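Local coordinates for protease Do-like 2, chloroplastic (Arabidopsis thaliana, PDB 4FLN), which is a chloroplast serine protease that performs the primary cleavage of the photodamaged D1 protein of photosystem II, at residues B[414-419]-B[436-441]; B[145-150]-B[316-321]; B[157-162]-B[194-199]; B[288-293]-B[350-355]; B[58-63]-B[368-373]. All coordinates share one frame; numbering follows the deposited sequence.

Interaction 1: residues B[414-419]-B[436-441]; sequences EQIVIL and NQQVLK
A G1 beta bulge opens this antiparallel strand pair: Asn-436, with positive phi (41°), and Gln-437 both face Leu-419. Gln-437 and Leu-419 form the hydrogen-bonded pair, Leu-419 N giving to Gln-437 O at 2.6 Å and Gln-437 N returning to Leu-419 O at 3.0 Å, the latter from above the carbonyl plane. Two residues on, Val-439 N reaches Val-417 O (2.9 Å) in the plane of that carbonyl. The strands belong to the sheet of the second PDZ domain, where Phe-380 and Phe-469 pack on Leu-419 and Val-439; Val-439 CG2 also meets Val-417 CG1 at 3.6 Å. Beside Ile-418 lies Gln-438, its CG anti to the backbone N (chi1 -174°) and the chain extended, so that it crosses Ile-416 at about a right angle with CG 3.4 Å from Ile-416 CG2. Its two polar tips split up: OE1 accepts from Lys-403 NZ, while NE2 gives to a water that also accepts from Val-417 N and donates to Val-439 O. An alanine here would probably loosen that water and thin the packing on Ile-416 CG2, and would cost Lys-403 an acceptor. Ile-418, in turn, packs on Leu-387 of helix 385-391.

Interaction 2: residues B[145-150]-B[316-321]; sequences LPRLQD and FRSSER
Two beta turns meet here, one in the protease domain (type II, Arg-147 to Asp-150) and one in the first PDZ domain (type I, Arg-317 to Glu-320), and Arg-317 is the chief side chain between the two loops, reaching residues just before the first turn. The tight part is around its guanidinium. CG sits in the crowded position between backbone N and carbonyl carbon (chi1 70°), and bends at chi2 and chi3 bring the flat group up to the Leu-145 and Pro-146 carbonyls. NH2 gives to Pro-146 O at 2.9 Å, the oxygen lying in the guanidinium plane although the donor stands well above the plane of the carbonyl; NH1 adds a weak bond to the same oxygen. One face takes Leu-145 CD2, 3.5 Å from Arg-317 CZ. That methyl also touches Phe-316 CZ at 3.9 Å, and the Phe-316 ring has Arg-317 CD over one face. Within its own turn Arg-317 NH1 makes a salt bridge to Glu-320 OE1 (3.2 Å).

The solvent side is looser. Arg-147, exposed and extended from CG to NE, lays its guanidinium flat over that of Arg-317, planes 16° apart and centres 4.7 Å apart. Its NH1 makes a long salt bridge, 3.6 Å, to Glu-320 OE1, with the guanidinium nearly perpendicular to the carboxylate, and Arg-147 NH2 merely approaches Ser-318 OG. Two stacked cations should repel; the carboxylate of Glu-320, shared by both, would offset that charge, so the junction probably rests on the carbonyl grip of Arg-317 and on Glu-320 staying ionised.

Interaction 3: residues B[157-162]-B[194-199]; sequences YPLGGD and AINPGN
Asn-196 makes an Asx turn in the segment that leads to Ser-200, the probable nucleophile of this chymotrypsin-fold protease. Its CB points toward the loop 157-162, with CG anti to the backbone N (chi1 176°). CG then comes 3.7 Å from Pro-158 CA. At the tip the two branches separate. OD1 accepts from Gly-198 N at 2.6 Å, in the plane of the amide carbonyl, which closes the turn, and it takes a second, weak bond from Leu-159 N at 3.5 Å. ND2 lies against the proline, 3.4 Å from Pro-158 CB.

The 3-10 turn 197-199 follows, and Leu-159 covers it: CD2 rests 3.4 Å from Gly-198 CA, while CD1 reaches the Pro-197 ring more distantly. A beta carbon on Gly-198 would meet the backbone at Tyr-157 O and the Leu-159 methyl CD2, which is consistent with glycine at this position. In this family the backbone N of the residue two before the catalytic serine normally lines the oxyanion hole; here it is spent on Asn-196, which is consistent with the resting state of the hexamer. Pro-197 O takes a hydrogen bond from Ser-200 OG, and Gly-160 O one from Arg-173 of a neighbouring subunit. Beyond the direct contacts, a water bridges the loops, accepting from Asn-196 ND2 at 3.0 Å and donating to Leu-159 O at 2.8 Å.

Interaction 4: residues B[288-293]-B[350-355]; sequences SDASKV and VQVVLR
Strand 346-353 of the first PDZ domain pairs on one side with strand 336-343, and the loop 288-293 comes up to it through the carboxylate of Asp-289. With CG anti to the backbone N (chi1 178°), Asp-289 crosses Val-353 at about a right angle and puts OD2 2.8 Å from Val-353 N. The bond is straight (179° at the hydrogen) and uses the anti lone pair of OD2, the one away from the other oxygen. A water completes the clasp: it accepts from Asp-289 N at 2.8 Å and donates weakly to Val-353 O. An alanine here would remove the acceptor of Val-353 N and would probably let this part of the loop drift from the strand. Further along, the contact is apolar. Val-293 and Val-350 lie alongside one another, pointing opposite ways, with Val-293 CG1 3.4 Å from Val-350 CG2 and 4.0 Å from Val-352 CG2; Ala-290 CB comes within 4.3 Å of Val-352 CG1. Val-293 O is in turn held by Arg-343 of strand 336-343. Asp-289 thus does by side chain and water what a neighbouring strand would do by backbone, pinning a connecting loop to the curled antiparallel sheet of an HtrA-type PDZ domain.

Interaction 5: residues B[58-63]-B[368-373]; sequences TAPDYS and GQPSYI
Gly-368 comes first, poorly ordered and in a backbone conformation of positive phi (70°); its carbonyl O points back to the protease side and sits 3.6 Å from Pro-60 CG. Gln-369 is modelled only to CB, and its CA passes 6.0 Å from Pro-60 CA. Pro-370 then does the real work. Its ring stands toward the other segment and divides its atoms between two partners: CD lies 3.8 Å from Pro-60 CB, the two prolines crossing obliquely, while CG lies 3.9 Å from Tyr-62 CD1 and Pro-370 CB 4.0 Å from the same CD1. Tyr-62 crosses Pro-370 at about a right angle.

What meets here is the loop between strands 50-57 and 72-82 of the N-terminal protease barrel and the loop that leads into strand 373-375 of the second PDZ domain, and the side-chain contacts are apolar. The tyrosine is backed by Pro-386 and Leu-387 of helix 385-391, and the Tyr-62 and Ser-63 amides both give to Glu-390 OE2 on that helix. Past Pro-370 the chain leaves segment 58-63, though Tyr-372 still meets Trp-66, further along the same protease loop, edge-to-face; Ser-371 OG bonds to Asp-502 OD1, and Ile-373, at the head of strand 373-375, pairs its backbone with Phe-380.

How the interactions relate
Interaction 5 closes the longest span, from the first protease barrel to the second PDZ domain, and interactions 2, 3 and 4 fall within it along the chain; interaction 1 follows. Interaction 3, and one segment of interaction 2, lie in loops of the second protease barrel, centres 29 Å apart, interaction 2 joining it to the first PDZ domain and interaction 3 next to the probable catalytic residues. Interactions 2 and 4 alternate their segments along the chain and share the first PDZ domain, centres 30 Å apart. Interactions 1 and 5 have centres 17 Å apart and share helix 385-391. Interactions 2 and 5, centres about 44 Å apart, each tie a different PDZ domain to the protease.

Interaction 1: residues B[414-419]-B[436-441]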
# COMPACT_ATOMS: atom_id res chain seq x y z
N GLU B 414 7.65 41.38 10.90
CA GLU B 414 6.57 40.64 11.52
C GLU B 414 6.82 39.13 11.47
O GLU B 414 7.39 38.61 10.51
CB GLU B 414 5.22 40.98 10.88
CG GLU B 414 4.03 40.30 11.54
CD GLU B 414 2.74 40.47 10.74
OE1 GLU B 414 2.77 41.19 9.72
OE2 GLU B 414 1.71 39.89 11.13
N GLN B 415 6.43 38.44 12.53
CA GLN B 415 6.48 36.99 12.58
C GLN B 415 5.20 36.49 13.20
O GLN B 415 4.46 37.25 13.81
CB GLN B 415 7.64 36.50 13.44
CG GLN B 415 9.02 36.74 12.87
CD GLN B 415 10.11 36.28 13.81
OE1 GLN B 415 9.93 36.29 15.03
NE2 GLN B 415 11.24 35.86 13.25
N ILE B 416 4.96 35.21 13.03
CA ILE B 416 3.96 34.50 13.79
C ILE B 416 4.77 33.76 14.84
O ILE B 416 5.66 32.96 14.50
CB ILE B 416 3.18 33.49 12.92
CG1 ILE B 416 2.47 34.20 11.78
CG2 ILE B 416 2.17 32.73 13.75
CD1 ILE B 416 1.81 33.25 10.80
N VAL B 417 4.52 34.06 16.10
CA VAL B 417 5.22 33.39 17.17
C VAL B 417 4.33 32.26 17.67
O VAL B 417 3.15 32.46 17.95
CB VAL B 417 5.52 34.33 18.33
CG1 VAL B 417 6.37 33.61 19.38
CG2 VAL B 417 6.22 35.57 17.83
N ILE B 418 4.90 31.07 17.74
CA ILE B 418 4.13 29.95 18.22
C ILE B 418 4.72 29.36 19.49
O ILE B 418 5.91 29.45 19.75
CB ILE B 418 3.99 28.83 17.18
CG1 ILE B 418 5.33 28.14 16.97
CG2 ILE B 418 3.44 29.39 15.87
CD1 ILE B 418 5.20 26.70 16.57
N LEU B 419 3.84 28.78 20.28
CA LEU B 419 4.22 27.96 21.40
C LEU B 419 4.24 26.55 20.85
O LEU B 419 3.18 25.99 20.55
CB LEU B 419 3.14 28.10 22.45
CG LEU B 419 3.15 27.10 23.60
CD1 LEU B 419 4.51 27.09 24.22
CD2 LEU B 419 2.10 27.51 24.59
N ASN B 436 1.92 23.88 19.24
CA ASN B 436 1.76 24.72 18.05
C ASN B 436 0.59 25.70 18.12
O ASN B 436 -0.33 25.64 17.32
CB ASN B 436 1.66 23.84 16.81
CG ASN B 436 2.83 22.90 16.68
OD1 ASN B 436 3.94 23.21 17.11
ND2 ASN B 436 2.59 21.74 16.09
N GLN B 437 0.67 26.61 19.08
CA GLN B 437 -0.33 27.65 19.25
C GLN B 437 0.31 29.00 18.98
O GLN B 437 1.42 29.26 19.44
CB GLN B 437 -0.91 27.62 20.66
CG GLN B 437 -1.77 26.42 20.95
CD GLN B 437 -3.08 26.47 20.19
OE1 GLN B 437 -3.78 27.49 20.23
NE2 GLN B 437 -3.42 25.38 19.50
N GLN B 438 -0.37 29.86 18.24
CA GLN B 438 0.13 31.20 18.00
C GLN B 438 -0.15 32.08 19.22
O GLN B 438 -1.28 32.12 19.69
CB GLN B 438 -0.51 31.81 16.76
CG GLN B 438 0.08 33.15 16.38
CD GLN B 438 -0.70 33.87 15.31
OE1 GLN B 438 -1.61 33.31 14.70
NE2 GLN B 438 -0.35 35.13 15.06
N VAL B 439 0.87 32.76 19.73
CA VAL B 439 0.67 33.79 20.75
C VAL B 439 0.39 35.14 20.12
O VAL B 439 1.11 35.58 19.24
CB VAL B 439 1.89 33.97 21.67
CG1 VAL B 439 1.67 33.27 22.99
CG2 VAL B 439 3.17 33.51 20.98
N LEU B 440 -0.67 35.79 20.61
CA LEU B 440 -1.08 37.10 20.12
C LEU B 440 -0.63 38.22 21.04
O LEU B 440 0.10 39.11 20.64
CB LEU B 440 -2.60 37.13 19.93
CG LEU B 440 -3.07 36.02 19.00
CD1 LEU B 440 -4.57 36.07 18.79
CD2 LEU B 440 -2.33 36.08 17.65
N LYS B 441 -1.10 38.18 22.28
CA LYS B 441 -0.75 39.22 23.24
C LYS B 441 0.07 38.69 24.41
O LYS B 441 -0.01 37.51 24.76
CB LYS B 441 -2.00 39.92 23.76
CG LYS B 441 -2.94 40.38 22.66
CD LYS B 441 -4.01 41.32 23.17
CE LYS B 441 -5.09 41.52 22.12
NZ LYS B 441 -5.87 42.78 22.31
O HOH W 1 2.46 35.91 16.61

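Interaction 2: residues B[145-150]-B[316-321]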
# COMPACT_ATOMS: atom_id res chain seq x y z
N LEU B 145 21.35 32.96 -24.11
CA LEU B 145 20.20 32.08 -23.92
C LEU B 145 19.82 31.33 -25.21
O LEU B 145 19.62 31.94 -26.26
CB LEU B 145 19.01 32.90 -23.40
CG LEU B 145 17.73 32.18 -23.00
CD1 LEU B 145 17.74 31.87 -21.51
CD2 LEU B 145 16.54 33.04 -23.36
N PRO B 146 19.72 30.00 -25.11
CA PRO B 146 19.44 29.07 -26.23
C PRO B 146 18.06 29.24 -26.84
O PRO B 146 17.22 29.95 -26.29
CB PRO B 146 19.54 27.69 -25.57
CG PRO B 146 19.25 27.94 -24.15
CD PRO B 146 19.84 29.27 -23.84
N ARG B 147 17.85 28.61 -27.99
CA ARG B 147 16.53 28.55 -28.59
C ARG B 147 16.00 27.13 -28.46
O ARG B 147 16.77 26.18 -28.32
CB ARG B 147 16.56 29.01 -30.05
CG ARG B 147 17.04 30.45 -30.20
CD ARG B 147 16.77 31.06 -31.57
NE ARG B 147 16.78 32.53 -31.49
CZ ARG B 147 15.69 33.28 -31.31
NH1 ARG B 147 14.49 32.72 -31.23
NH2 ARG B 147 15.80 34.60 -31.22
N LEU B 148 14.68 26.99 -28.46
CA LEU B 148 14.07 25.67 -28.41
C LEU B 148 14.67 24.76 -29.47
O LEU B 148 14.82 25.15 -30.63
CB LEU B 148 12.56 25.76 -28.62
CG LEU B 148 11.73 26.41 -27.51
CD1 LEU B 148 10.25 26.28 -27.84
CD2 LEU B 148 12.03 25.80 -26.15
N GLN B 149 15.01 23.55 -29.05
CA GLN B 149 15.58 22.52 -29.92
C GLN B 149 17.09 22.61 -30.05
O GLN B 149 17.72 21.73 -30.63
CB GLN B 149 14.92 22.53 -31.30
CG GLN B 149 15.28 21.34 -32.15
CD GLN B 149 14.28 21.10 -33.26
OE1 GLN B 149 13.36 21.90 -33.46
NE2 GLN B 149 14.44 20.00 -33.97
N ASP B 150 17.68 23.66 -29.50
CA ASP B 150 19.13 23.73 -29.42
C ASP B 150 19.66 22.50 -28.67
O ASP B 150 19.10 22.07 -27.65
CB ASP B 150 19.57 25.01 -28.71
CG ASP B 150 19.71 26.19 -29.66
OD1 ASP B 150 19.05 26.19 -30.73
OD2 ASP B 150 20.48 27.12 -29.34
N PHE B 316 9.00 39.15 -25.73
CA PHE B 316 10.18 38.55 -25.14
C PHE B 316 11.35 38.62 -26.11
O PHE B 316 12.26 39.43 -25.97
CB PHE B 316 9.86 37.09 -24.78
CG PHE B 316 11.00 36.33 -24.19
CD1 PHE B 316 12.09 36.98 -23.63
CD2 PHE B 316 11.00 34.94 -24.20
CE1 PHE B 316 13.14 36.27 -23.09
CE2 PHE B 316 12.05 34.22 -23.68
CZ PHE B 316 13.12 34.89 -23.12
N ARG B 317 11.30 37.75 -27.12
CA ARG B 317 12.26 37.77 -28.21
C ARG B 317 11.45 37.51 -29.48
O ARG B 317 10.28 37.15 -29.41
CB ARG B 317 13.39 36.75 -28.01
CG ARG B 317 12.98 35.29 -28.12
CD ARG B 317 13.42 34.47 -26.90
NE ARG B 317 14.85 34.17 -26.88
CZ ARG B 317 15.35 32.96 -26.65
NH1 ARG B 317 14.54 31.93 -26.43
NH2 ARG B 317 16.66 32.77 -26.64
N SER B 318 12.08 37.67 -30.64
CA SER B 318 11.38 38.01 -31.86
C SER B 318 10.05 37.28 -32.11
O SER B 318 9.04 37.92 -32.43
CB SER B 318 12.32 37.81 -33.05
OG SER B 318 13.59 37.38 -32.60
N SER B 319 10.03 35.96 -31.99
CA SER B 319 8.80 35.20 -32.22
C SER B 319 8.07 34.83 -30.93
O SER B 319 7.02 34.18 -30.96
CB SER B 319 9.11 33.93 -33.03
OG SER B 319 8.03 33.60 -33.89
N GLU B 320 8.61 35.25 -29.79
CA GLU B 320 8.21 34.69 -28.50
C GLU B 320 7.56 35.68 -27.53
O GLU B 320 7.78 36.89 -27.60
CB GLU B 320 9.42 34.04 -27.82
CG GLU B 320 10.23 33.11 -28.71
CD GLU B 320 11.31 32.34 -27.96
OE1 GLU B 320 12.24 31.83 -28.62
OE2 GLU B 320 11.22 32.22 -26.72
N ARG B 321 6.75 35.14 -26.62
CA ARG B 321 6.20 35.92 -25.52
C ARG B 321 6.64 35.31 -24.18
O ARG B 321 7.09 34.17 -24.14
CB ARG B 321 4.68 36.01 -25.61
CG ARG B 321 4.19 36.73 -26.86
CD ARG B 321 2.73 37.17 -26.73
NE ARG B 321 2.55 38.36 -25.89
CZ ARG B 321 2.73 39.61 -26.31
NH1 ARG B 321 3.12 39.85 -27.55
NH2 ARG B 321 2.52 40.63 -25.49

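Interaction 3: residues B[157-162]-B[194-199]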
# COMPACT_ATOMS: atom_id res chain seq x y z
N TYR B 157 28.90 14.87 -11.85
CA TYR B 157 29.37 13.66 -11.20
C TYR B 157 28.22 12.93 -10.53
O TYR B 157 27.72 13.36 -9.50
CB TYR B 157 30.45 14.00 -10.17
CG TYR B 157 31.69 14.57 -10.80
CD1 TYR B 157 32.76 13.76 -11.13
CD2 TYR B 157 31.79 15.93 -11.09
CE1 TYR B 157 33.90 14.27 -11.72
CE2 TYR B 157 32.92 16.45 -11.68
CZ TYR B 157 33.97 15.62 -12.00
OH TYR B 157 35.11 16.13 -12.58
N PRO B 158 27.82 11.78 -11.10
CA PRO B 158 26.70 11.01 -10.55
C PRO B 158 26.97 10.63 -9.10
O PRO B 158 28.13 10.62 -8.67
CB PRO B 158 26.69 9.73 -11.40
CG PRO B 158 27.50 10.04 -12.60
CD PRO B 158 28.50 11.07 -12.19
N LEU B 159 25.92 10.33 -8.34
CA LEU B 159 26.10 9.79 -7.01
C LEU B 159 26.79 8.43 -7.12
O LEU B 159 26.34 7.57 -7.88
CB LEU B 159 24.75 9.66 -6.30
CG LEU B 159 24.06 11.00 -6.05
CD1 LEU B 159 23.03 10.90 -4.94
CD2 LEU B 159 25.10 12.04 -5.68
N GLY B 160 27.89 8.26 -6.40
CA GLY B 160 28.66 7.03 -6.47
C GLY B 160 29.64 7.06 -7.63
O GLY B 160 29.42 7.73 -8.63
N GLY B 161 30.74 6.32 -7.49
CA GLY B 161 31.74 6.24 -8.54
C GLY B 161 32.64 7.47 -8.63
O GLY B 161 32.29 8.55 -8.16
N ASP B 162 33.80 7.29 -9.26
CA ASP B 162 34.81 8.34 -9.36
C ASP B 162 34.76 9.10 -10.69
O ASP B 162 35.56 10.02 -10.93
CB ASP B 162 36.21 7.73 -9.19
CG ASP B 162 36.20 6.46 -8.36
OD1 ASP B 162 36.28 6.56 -7.12
OD2 ASP B 162 36.12 5.35 -8.95
N ALA B 194 17.11 13.45 -18.72
CA ALA B 194 17.05 13.41 -17.26
C ALA B 194 18.42 13.67 -16.65
O ALA B 194 19.44 13.43 -17.28
CB ALA B 194 16.48 12.08 -16.78
N ILE B 195 18.42 14.19 -15.41
CA ILE B 195 19.64 14.58 -14.72
C ILE B 195 19.79 13.88 -13.36
O ILE B 195 18.86 13.86 -12.56
CB ILE B 195 19.69 16.11 -14.53
CG1 ILE B 195 19.51 16.81 -15.88
CG2 ILE B 195 21.00 16.53 -13.87
CD1 ILE B 195 19.52 18.32 -15.81
N ASN B 196 20.96 13.30 -13.12
CA ASN B 196 21.28 12.65 -11.84
C ASN B 196 21.50 13.69 -10.74
O ASN B 196 22.18 14.70 -10.95
CB ASN B 196 22.53 11.77 -12.01
CG ASN B 196 23.00 11.12 -10.70
OD1 ASN B 196 23.05 11.76 -9.65
ND2 ASN B 196 23.36 9.85 -10.78
N PRO B 197 20.93 13.45 -9.55
CA PRO B 197 21.04 14.42 -8.46
C PRO B 197 22.46 14.89 -8.26
O PRO B 197 22.70 16.09 -8.15
CB PRO B 197 20.58 13.61 -7.24
CG PRO B 197 20.05 12.29 -7.77
CD PRO B 197 19.96 12.39 -9.25
N GLY B 198 23.41 13.96 -8.25
CA GLY B 198 24.81 14.31 -8.13
C GLY B 198 25.28 15.22 -9.25
O GLY B 198 26.32 15.87 -9.14
N ASN B 199 24.51 15.29 -10.33
CA ASN B 199 24.91 16.06 -11.51
C ASN B 199 24.66 17.57 -11.48
O ASN B 199 25.31 18.31 -12.21
CB ASN B 199 24.37 15.45 -12.79
CG ASN B 199 25.33 14.47 -13.40
OD1 ASN B 199 26.00 13.72 -12.69
ND2 ASN B 199 25.43 14.48 -14.71
O HOH W 2 23.86 7.44 -9.09

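Interaction 4: residues B[288-293]-B[350-355]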
# COMPACT_ATOMS: atom_id res chain seq x y z
N SER B 288 5.21 46.27 0.49
CA SER B 288 5.80 46.64 -0.80
C SER B 288 5.41 48.07 -1.18
O SER B 288 4.36 48.56 -0.77
CB SER B 288 5.39 45.66 -1.90
OG SER B 288 4.12 46.00 -2.42
N ASP B 289 6.30 48.75 -1.91
CA ASP B 289 6.05 50.12 -2.34
C ASP B 289 4.77 50.25 -3.15
O ASP B 289 4.15 51.32 -3.19
CB ASP B 289 7.22 50.68 -3.14
CG ASP B 289 6.95 52.09 -3.64
OD1 ASP B 289 6.56 52.96 -2.82
OD2 ASP B 289 7.13 52.32 -4.87
N ALA B 290 4.33 49.15 -3.76
CA ALA B 290 3.03 49.17 -4.39
C ALA B 290 2.11 49.32 -3.20
O ALA B 290 2.58 49.42 -2.07
CB ALA B 290 2.77 47.87 -5.08
N SER B 291 0.81 49.39 -3.41
CA SER B 291 -0.11 49.61 -2.29
C SER B 291 0.02 51.01 -1.70
O SER B 291 -0.90 51.49 -1.05
CB SER B 291 0.18 48.62 -1.16
OG SER B 291 1.19 49.12 -0.29
N LYS B 292 1.15 51.68 -1.95
CA LYS B 292 1.20 53.12 -1.79
C LYS B 292 0.92 53.74 -3.15
O LYS B 292 0.69 54.94 -3.26
CB LYS B 292 2.56 53.57 -1.26
CG LYS B 292 2.76 53.30 0.22
CD LYS B 292 4.17 53.69 0.65
CE LYS B 292 4.15 54.68 1.80
NZ LYS B 292 4.11 54.01 3.14
N VAL B 293 0.91 52.89 -4.17
CA VAL B 293 0.91 53.30 -5.57
C VAL B 293 -0.26 52.69 -6.34
O VAL B 293 -1.00 53.40 -7.01
CB VAL B 293 2.24 52.93 -6.27
CG1 VAL B 293 2.30 53.56 -7.65
CG2 VAL B 293 3.43 53.37 -5.43
N VAL B 350 2.64 55.31 -13.47
CA VAL B 350 3.19 55.37 -12.12
C VAL B 350 4.57 54.70 -12.02
O VAL B 350 4.94 53.91 -12.89
CB VAL B 350 2.25 54.73 -11.07
CG1 VAL B 350 0.81 55.07 -11.37
CG2 VAL B 350 2.45 53.23 -11.02
N GLN B 351 5.32 55.03 -10.97
CA GLN B 351 6.59 54.37 -10.68
C GLN B 351 6.46 53.50 -9.43
O GLN B 351 5.78 53.87 -8.48
CB GLN B 351 7.70 55.39 -10.45
CG GLN B 351 7.90 56.37 -11.57
CD GLN B 351 9.03 57.34 -11.27
OE1 GLN B 351 10.20 57.00 -11.43
NE2 GLN B 351 8.68 58.55 -10.83
N VAL B 352 7.11 52.34 -9.44
CA VAL B 352 7.07 51.44 -8.29
C VAL B 352 8.45 50.93 -7.94
O VAL B 352 9.20 50.49 -8.81
CB VAL B 352 6.18 50.23 -8.55
CG1 VAL B 352 6.08 49.40 -7.28
CG2 VAL B 352 4.80 50.68 -9.00
N VAL B 353 8.80 50.98 -6.66
CA VAL B 353 10.03 50.36 -6.21
C VAL B 353 9.78 48.86 -6.10
O VAL B 353 8.74 48.44 -5.59
CB VAL B 353 10.48 50.89 -4.83
CG1 VAL B 353 11.78 50.20 -4.40
CG2 VAL B 353 10.65 52.40 -4.86
N LEU B 354 10.73 48.06 -6.58
CA LEU B 354 10.62 46.62 -6.51
C LEU B 354 11.58 46.03 -5.48
O LEU B 354 12.79 46.18 -5.58
CB LEU B 354 10.93 46.00 -7.87
CG LEU B 354 10.31 46.73 -9.06
CD1 LEU B 354 10.80 46.11 -10.37
CD2 LEU B 354 8.81 46.69 -8.95
N ARG B 355 11.03 45.35 -4.48
CA ARG B 355 11.89 44.65 -3.53
C ARG B 355 11.54 43.17 -3.50
O ARG B 355 10.45 42.78 -3.92
CB ARG B 355 11.80 45.29 -2.14
CG ARG B 355 12.34 46.71 -2.10
CD ARG B 355 13.35 46.91 -0.97
NE ARG B 355 14.72 46.97 -1.47
CZ ARG B 355 15.47 48.07 -1.48
NH1 ARG B 355 14.98 49.21 -1.03
NH2 ARG B 355 16.71 48.04 -1.95
O HOH W 3 8.68 47.29 -2.43

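Interaction 5: residues B[58-63]-B[368-373]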
# COMPACT_ATOMS: atom_id res chain seq x y z
N THR B 58 25.33 20.00 8.46
CA THR B 58 24.66 20.01 9.75
C THR B 58 23.55 21.03 9.76
O THR B 58 23.79 22.22 9.87
CB THR B 58 25.63 20.37 10.89
OG1 THR B 58 26.85 19.63 10.74
CG2 THR B 58 24.99 20.06 12.23
N ALA B 59 22.31 20.55 9.68
CA ALA B 59 21.16 21.43 9.75
C ALA B 59 20.70 21.55 11.19
O ALA B 59 20.99 20.67 12.00
CB ALA B 59 20.04 20.90 8.88
N PRO B 60 20.00 22.64 11.53
CA PRO B 60 19.37 22.77 12.85
C PRO B 60 18.06 22.00 12.88
O PRO B 60 17.43 21.85 11.84
CB PRO B 60 19.09 24.26 12.94
CG PRO B 60 18.79 24.64 11.54
CD PRO B 60 19.68 23.79 10.66
N ASP B 61 17.66 21.52 14.04
CA ASP B 61 16.35 20.92 14.20
C ASP B 61 15.40 22.06 14.56
O ASP B 61 15.68 22.83 15.47
CB ASP B 61 16.40 19.87 15.32
CG ASP B 61 15.05 19.23 15.60
OD1 ASP B 61 14.83 18.08 15.15
OD2 ASP B 61 14.21 19.85 16.29
N TYR B 62 14.30 22.21 13.83
CA TYR B 62 13.34 23.29 14.14
C TYR B 62 12.38 22.94 15.28
O TYR B 62 12.00 23.80 16.08
CB TYR B 62 12.60 23.73 12.89
CG TYR B 62 13.55 24.18 11.81
CD1 TYR B 62 13.87 25.52 11.66
CD2 TYR B 62 14.16 23.26 10.98
CE1 TYR B 62 14.77 25.93 10.69
CE2 TYR B 62 15.05 23.65 10.01
CZ TYR B 62 15.35 24.99 9.87
OH TYR B 62 16.23 25.37 8.89
N SER B 63 12.00 21.66 15.32
CA SER B 63 11.12 21.15 16.36
C SER B 63 11.74 21.40 17.72
O SER B 63 11.07 21.87 18.64
CB SER B 63 10.88 19.66 16.14
OG SER B 63 10.34 19.42 14.85
N GLY B 368 21.71 29.62 9.32
CA GLY B 368 22.02 29.59 10.74
C GLY B 368 20.99 28.85 11.58
O GLY B 368 20.46 27.82 11.16
N GLN B 369 20.69 29.38 12.76
CA GLN B 369 19.82 28.69 13.70
C GLN B 369 18.60 29.53 14.07
O GLN B 369 18.70 30.74 14.29
CB GLN B 369 20.60 28.31 14.95
N PRO B 370 17.43 28.87 14.17
CA PRO B 370 16.14 29.52 14.43
C PRO B 370 16.04 30.02 15.86
O PRO B 370 16.57 29.39 16.78
CB PRO B 370 15.13 28.40 14.19
CG PRO B 370 15.87 27.17 14.51
CD PRO B 370 17.30 27.40 14.12
N SER B 371 15.38 31.15 16.03
CA SER B 371 15.27 31.78 17.33
C SER B 371 14.36 30.98 18.25
O SER B 371 13.42 30.33 17.79
CB SER B 371 14.72 33.19 17.17
OG SER B 371 15.37 33.85 16.11
N TYR B 372 14.66 31.03 19.54
CA TYR B 372 13.76 30.45 20.53
C TYR B 372 13.92 31.11 21.89
O TYR B 372 15.00 31.60 22.23
CB TYR B 372 13.93 28.93 20.61
CG TYR B 372 15.12 28.44 21.39
CD1 TYR B 372 15.00 28.07 22.72
CD2 TYR B 372 16.37 28.32 20.79
CE1 TYR B 372 16.08 27.60 23.44
CE2 TYR B 372 17.46 27.86 21.50
CZ TYR B 372 17.31 27.50 22.83
OH TYR B 372 18.40 27.04 23.54
N ILE B 373 12.83 31.15 22.64
CA ILE B 373 12.86 31.63 24.02
C ILE B 373 11.93 30.76 24.87
O ILE B 373 10.85 30.36 24.41
CB ILE B 373 12.51 33.14 24.11
CG1 ILE B 373 12.57 33.62 25.56
CG2 ILE B 373 11.15 33.42 23.50
CD1 ILE B 373 12.43 35.13 25.70